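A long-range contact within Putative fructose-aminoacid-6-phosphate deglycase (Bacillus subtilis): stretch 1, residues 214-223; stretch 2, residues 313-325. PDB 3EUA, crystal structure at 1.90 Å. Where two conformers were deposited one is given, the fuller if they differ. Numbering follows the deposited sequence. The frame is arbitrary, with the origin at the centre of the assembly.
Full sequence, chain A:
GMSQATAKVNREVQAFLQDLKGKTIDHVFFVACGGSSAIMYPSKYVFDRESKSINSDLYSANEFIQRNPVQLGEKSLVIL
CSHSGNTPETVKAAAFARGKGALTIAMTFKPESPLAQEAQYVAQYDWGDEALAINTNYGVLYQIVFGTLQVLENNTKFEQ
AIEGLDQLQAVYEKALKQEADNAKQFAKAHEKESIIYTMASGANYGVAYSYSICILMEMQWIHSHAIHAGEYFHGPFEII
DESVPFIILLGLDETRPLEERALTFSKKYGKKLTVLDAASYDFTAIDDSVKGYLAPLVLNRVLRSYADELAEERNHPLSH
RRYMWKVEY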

# COMPACT_ATOMS: atom_id res chain seq x y z
N CYS A 214 7.91 6.87 -10.14
CA CYS A 214 8.54 8.13 -10.50
C CYS A 214 9.73 7.98 -11.44
O CYS A 214 9.69 8.43 -12.56
CB CYS A 214 8.96 8.87 -9.25
SG CYS A 214 7.53 9.29 -8.22
N ILE A 215 10.78 7.30 -11.03
CA ILE A 215 11.93 7.22 -11.91
C ILE A 215 11.64 6.39 -13.15
O ILE A 215 11.81 6.88 -14.29
CB ILE A 215 13.18 6.65 -11.20
CG1 ILE A 215 13.63 7.55 -10.03
CG2 ILE A 215 14.29 6.42 -12.24
CD1 ILE A 215 14.22 8.92 -10.43
N LEU A 216 11.15 5.18 -12.95
CA LEU A 216 10.95 4.29 -14.08
C LEU A 216 9.77 4.63 -14.98
O LEU A 216 9.96 4.90 -16.15
CB LEU A 216 10.94 2.83 -13.60
CG LEU A 216 12.29 2.39 -12.97
CD1 LEU A 216 12.19 1.00 -12.37
CD2 LEU A 216 13.48 2.45 -13.97
N MSE A 217 8.57 4.61 -14.43
CA MSE A 217 7.35 4.89 -15.18
C MSE A 217 7.30 6.34 -15.65
O MSE A 217 7.38 6.62 -16.85
CB MSE A 217 6.11 4.51 -14.35
CG MSE A 217 6.03 3.02 -14.00
SE MSE A 217 4.52 2.52 -12.94
CE MSE A 217 3.11 2.66 -14.43
N GLU A 218 7.22 7.27 -14.71
CA GLU A 218 7.13 8.69 -15.02
C GLU A 218 8.26 9.26 -15.82
O GLU A 218 8.03 9.86 -16.88
CB GLU A 218 7.05 9.51 -13.73
CG GLU A 218 6.78 11.00 -13.89
CD GLU A 218 6.87 11.77 -12.56
OE1 GLU A 218 7.27 11.19 -11.53
OE2 GLU A 218 6.54 12.99 -12.58
N MSE A 219 9.47 9.03 -15.36
CA MSE A 219 10.65 9.68 -15.95
C MSE A 219 11.47 8.94 -16.98
O MSE A 219 12.42 9.48 -17.51
CB MSE A 219 11.55 10.12 -14.79
CG MSE A 219 10.82 10.97 -13.74
SE MSE A 219 11.99 11.65 -12.30
CE MSE A 219 10.65 12.14 -10.93
N GLN A 220 11.09 7.70 -17.27
CA GLN A 220 11.79 6.88 -18.26
C GLN A 220 10.87 6.09 -19.15
O GLN A 220 11.33 5.55 -20.17
CB GLN A 220 12.74 5.90 -17.52
CG GLN A 220 13.92 6.55 -16.84
CD GLN A 220 14.90 7.14 -17.82
OE1 GLN A 220 15.65 6.43 -18.48
NE2 GLN A 220 14.90 8.46 -17.93
N TRP A 221 9.58 6.05 -18.83
CA TRP A 221 8.59 5.25 -19.56
C TRP A 221 9.01 3.78 -19.61
O TRP A 221 8.96 3.15 -20.65
CB TRP A 221 8.30 5.78 -20.96
CG TRP A 221 7.92 7.21 -21.01
CD1 TRP A 221 7.40 7.97 -20.00
CD2 TRP A 221 7.87 8.00 -22.18
NE1 TRP A 221 7.12 9.24 -20.46
CE2 TRP A 221 7.40 9.28 -21.80
CE3 TRP A 221 8.23 7.78 -23.52
CZ2 TRP A 221 7.26 10.33 -22.72
CZ3 TRP A 221 8.08 8.83 -24.43
CH2 TRP A 221 7.61 10.08 -24.01
N ILE A 222 9.48 3.27 -18.47
CA ILE A 222 9.86 1.88 -18.29
C ILE A 222 8.82 1.29 -17.36
O ILE A 222 8.53 1.87 -16.32
CB ILE A 222 11.26 1.76 -17.68
CG1 ILE A 222 12.29 2.28 -18.68
CG2 ILE A 222 11.57 0.34 -17.35
CD1 ILE A 222 13.68 2.32 -18.17
N HIS A 223 8.26 0.14 -17.73
CA HIS A 223 7.26 -0.50 -16.88
C HIS A 223 7.89 -0.91 -15.57
O HIS A 223 9.04 -1.37 -15.55
CB HIS A 223 6.68 -1.74 -17.56
CG HIS A 223 6.02 -1.45 -18.87
ND1 HIS A 223 4.85 -0.73 -18.96
CD2 HIS A 223 6.33 -1.83 -20.13
CE1 HIS A 223 4.50 -0.63 -20.23
NE2 HIS A 223 5.37 -1.31 -20.96
N GLU A 313 22.14 7.05 -20.59
CA GLU A 313 22.31 5.89 -21.48
C GLU A 313 21.15 5.74 -22.47
O GLU A 313 21.37 5.38 -23.61
CB GLU A 313 22.43 4.59 -20.68
CG GLU A 313 22.99 3.41 -21.46
CD GLU A 313 24.44 3.65 -21.87
OE1 GLU A 313 25.11 4.46 -21.20
OE2 GLU A 313 24.91 3.02 -22.85
N ARG A 314 19.93 6.01 -22.01
CA ARG A 314 18.72 5.91 -22.84
C ARG A 314 18.34 7.19 -23.58
O ARG A 314 17.30 7.21 -24.25
CB ARG A 314 17.53 5.48 -21.94
CG ARG A 314 17.75 4.15 -21.26
CD ARG A 314 16.58 3.69 -20.41
NE ARG A 314 15.39 3.34 -21.16
CZ ARG A 314 14.32 4.11 -21.36
NH1 ARG A 314 14.23 5.35 -20.91
NH2 ARG A 314 13.30 3.62 -22.05
N ASN A 315 19.15 8.22 -23.40
CA ASN A 315 18.97 9.53 -24.00
C ASN A 315 17.52 9.97 -23.80
O ASN A 315 16.86 10.46 -24.71
CB ASN A 315 19.43 9.50 -25.47
CG ASN A 315 19.89 10.84 -25.97
OD1 ASN A 315 19.41 11.90 -25.54
ND2 ASN A 315 20.86 10.83 -26.88
N HIS A 316 17.06 9.76 -22.57
CA HIS A 316 15.73 10.09 -22.12
C HIS A 316 15.89 10.92 -20.85
O HIS A 316 16.02 10.36 -19.77
CB HIS A 316 14.97 8.81 -21.81
CG HIS A 316 13.53 9.04 -21.52
ND1 HIS A 316 12.52 8.45 -22.25
CD2 HIS A 316 12.92 9.83 -20.61
CE1 HIS A 316 11.35 8.84 -21.77
NE2 HIS A 316 11.57 9.69 -20.78
N PRO A 317 15.89 12.27 -20.98
CA PRO A 317 16.06 13.05 -19.76
C PRO A 317 14.99 12.80 -18.71
O PRO A 317 13.81 12.60 -19.04
CB PRO A 317 15.95 14.51 -20.23
CG PRO A 317 16.25 14.48 -21.70
CD PRO A 317 15.77 13.12 -22.18
N LEU A 318 15.40 12.81 -17.45
CA LEU A 318 14.44 12.60 -16.35
C LEU A 318 13.36 13.66 -16.28
O LEU A 318 12.28 13.39 -15.71
CB LEU A 318 15.12 12.52 -14.98
CG LEU A 318 16.01 11.31 -14.63
CD1 LEU A 318 16.77 11.54 -13.34
CD2 LEU A 318 15.25 9.98 -14.53
N SER A 319 13.61 14.83 -16.86
CA SER A 319 12.63 15.91 -16.91
C SER A 319 11.59 15.75 -18.02
O SER A 319 10.59 16.46 -18.04
CB SER A 319 13.37 17.24 -17.11
OG SER A 319 14.25 17.13 -18.23
N HIS A 320 11.80 14.79 -18.92
CA HIS A 320 10.89 14.61 -20.04
C HIS A 320 9.52 14.09 -19.63
O HIS A 320 9.44 13.25 -18.74
CB HIS A 320 11.52 13.68 -21.07
CG HIS A 320 10.72 13.58 -22.32
ND1 HIS A 320 10.70 14.58 -23.27
CD2 HIS A 320 9.89 12.61 -22.78
CE1 HIS A 320 9.91 14.22 -24.27
NE2 HIS A 320 9.39 13.04 -23.99
N ARG A 321 8.46 14.63 -20.23
CA ARG A 321 7.09 14.22 -19.98
C ARG A 321 6.29 14.37 -21.26
O ARG A 321 6.62 15.21 -22.12
CB ARG A 321 6.41 15.11 -18.93
CG ARG A 321 7.02 15.11 -17.53
CD ARG A 321 6.91 13.76 -16.78
NE ARG A 321 7.35 13.97 -15.39
CZ ARG A 321 8.61 14.08 -14.98
NH1 ARG A 321 9.64 13.99 -15.83
NH2 ARG A 321 8.88 14.28 -13.69
N ARG A 322 5.25 13.56 -21.40
CA ARG A 322 4.35 13.68 -22.52
C ARG A 322 2.99 14.13 -22.05
O ARG A 322 2.26 14.68 -22.83
CB ARG A 322 4.25 12.38 -23.29
CG ARG A 322 3.92 11.16 -22.54
CD ARG A 322 3.91 10.02 -23.52
NE ARG A 322 3.95 8.73 -22.87
CZ ARG A 322 4.25 7.61 -23.51
NH1 ARG A 322 4.56 7.63 -24.81
NH2 ARG A 322 4.31 6.46 -22.86
N TYR A 323 2.69 13.97 -20.76
CA TYR A 323 1.38 14.36 -20.23
C TYR A 323 1.47 15.39 -19.11
O TYR A 323 0.81 16.44 -19.19
CB TYR A 323 0.59 13.13 -19.74
CG TYR A 323 0.54 11.99 -20.75
CD1 TYR A 323 0.22 12.23 -22.08
CD2 TYR A 323 0.74 10.66 -20.36
CE1 TYR A 323 0.14 11.20 -23.00
CE2 TYR A 323 0.67 9.62 -21.30
CZ TYR A 323 0.37 9.90 -22.61
OH TYR A 323 0.28 8.89 -23.55
N MSE A 324 2.28 15.10 -18.10
CA MSE A 324 2.41 16.02 -16.98
C MSE A 324 2.94 17.34 -17.47
O MSE A 324 3.91 17.43 -18.27
CB MSE A 324 3.33 15.46 -15.91
CG MSE A 324 3.35 16.26 -14.61
SE MSE A 324 4.64 15.54 -13.33
CE MSE A 324 4.12 13.73 -13.38
N TRP A 325 2.26 18.37 -16.98
CA TRP A 325 2.53 19.77 -17.33
C TRP A 325 2.25 20.09 -18.81
O TRP A 325 2.50 21.22 -19.26
CB TRP A 325 3.98 20.19 -17.02
CG TRP A 325 4.51 19.87 -15.65
CD1 TRP A 325 3.99 20.29 -14.47
CD2 TRP A 325 5.70 19.14 -15.32
NE1 TRP A 325 4.75 19.82 -13.42
CE2 TRP A 325 5.81 19.11 -13.93
CE3 TRP A 325 6.67 18.47 -16.08
CZ2 TRP A 325 6.85 18.45 -13.26
CZ3 TRP A 325 7.72 17.82 -15.41
CH2 TRP A 325 7.79 17.81 -14.02

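The end of a helix in stretch 1 packs against the irregular chain of stretch 2, burying 781 Å² counted over both sides. I215 opens the contact with a light apolar touch, its CG2 4.3 Å from CD2 of L318. One turn on, E218 extends its side chain (chi1 and chi2 both t) to form a salt bridge with R321, OE2 lying 2.9 Å from NH2; the hydrogen bonds within it are weak, and the position of OE2 is less certain than most. NH1 of R321 is held by its own stretch, 2.7 Å from O of L318 and 3.0 Å from O of H320. M219 supplies flexible apolar bulk, with CB 3.7 Å from CD2 of L318 and CG over the R321 guanidinium.

Q220 exploits both ends of its amide: NE2 donates to O of H316 (2.9 Å), while OE1 accepts from NH1 of R314 (3.0 Å). Its CA also sits over the H316 ring.

W221, with positive phi just past the helix, points toward stretch 2 and is covered most, by 133 Å². Its broad indole receives the edge of H316 on one face and the flat guanidinium of R322 on the other, where CZ lies 3.8 Å from the six-membered ring's centroid, a cation-pi stack. Finally, I222 lays CD1 over the R314 guanidinium, 3.6 Å from NE.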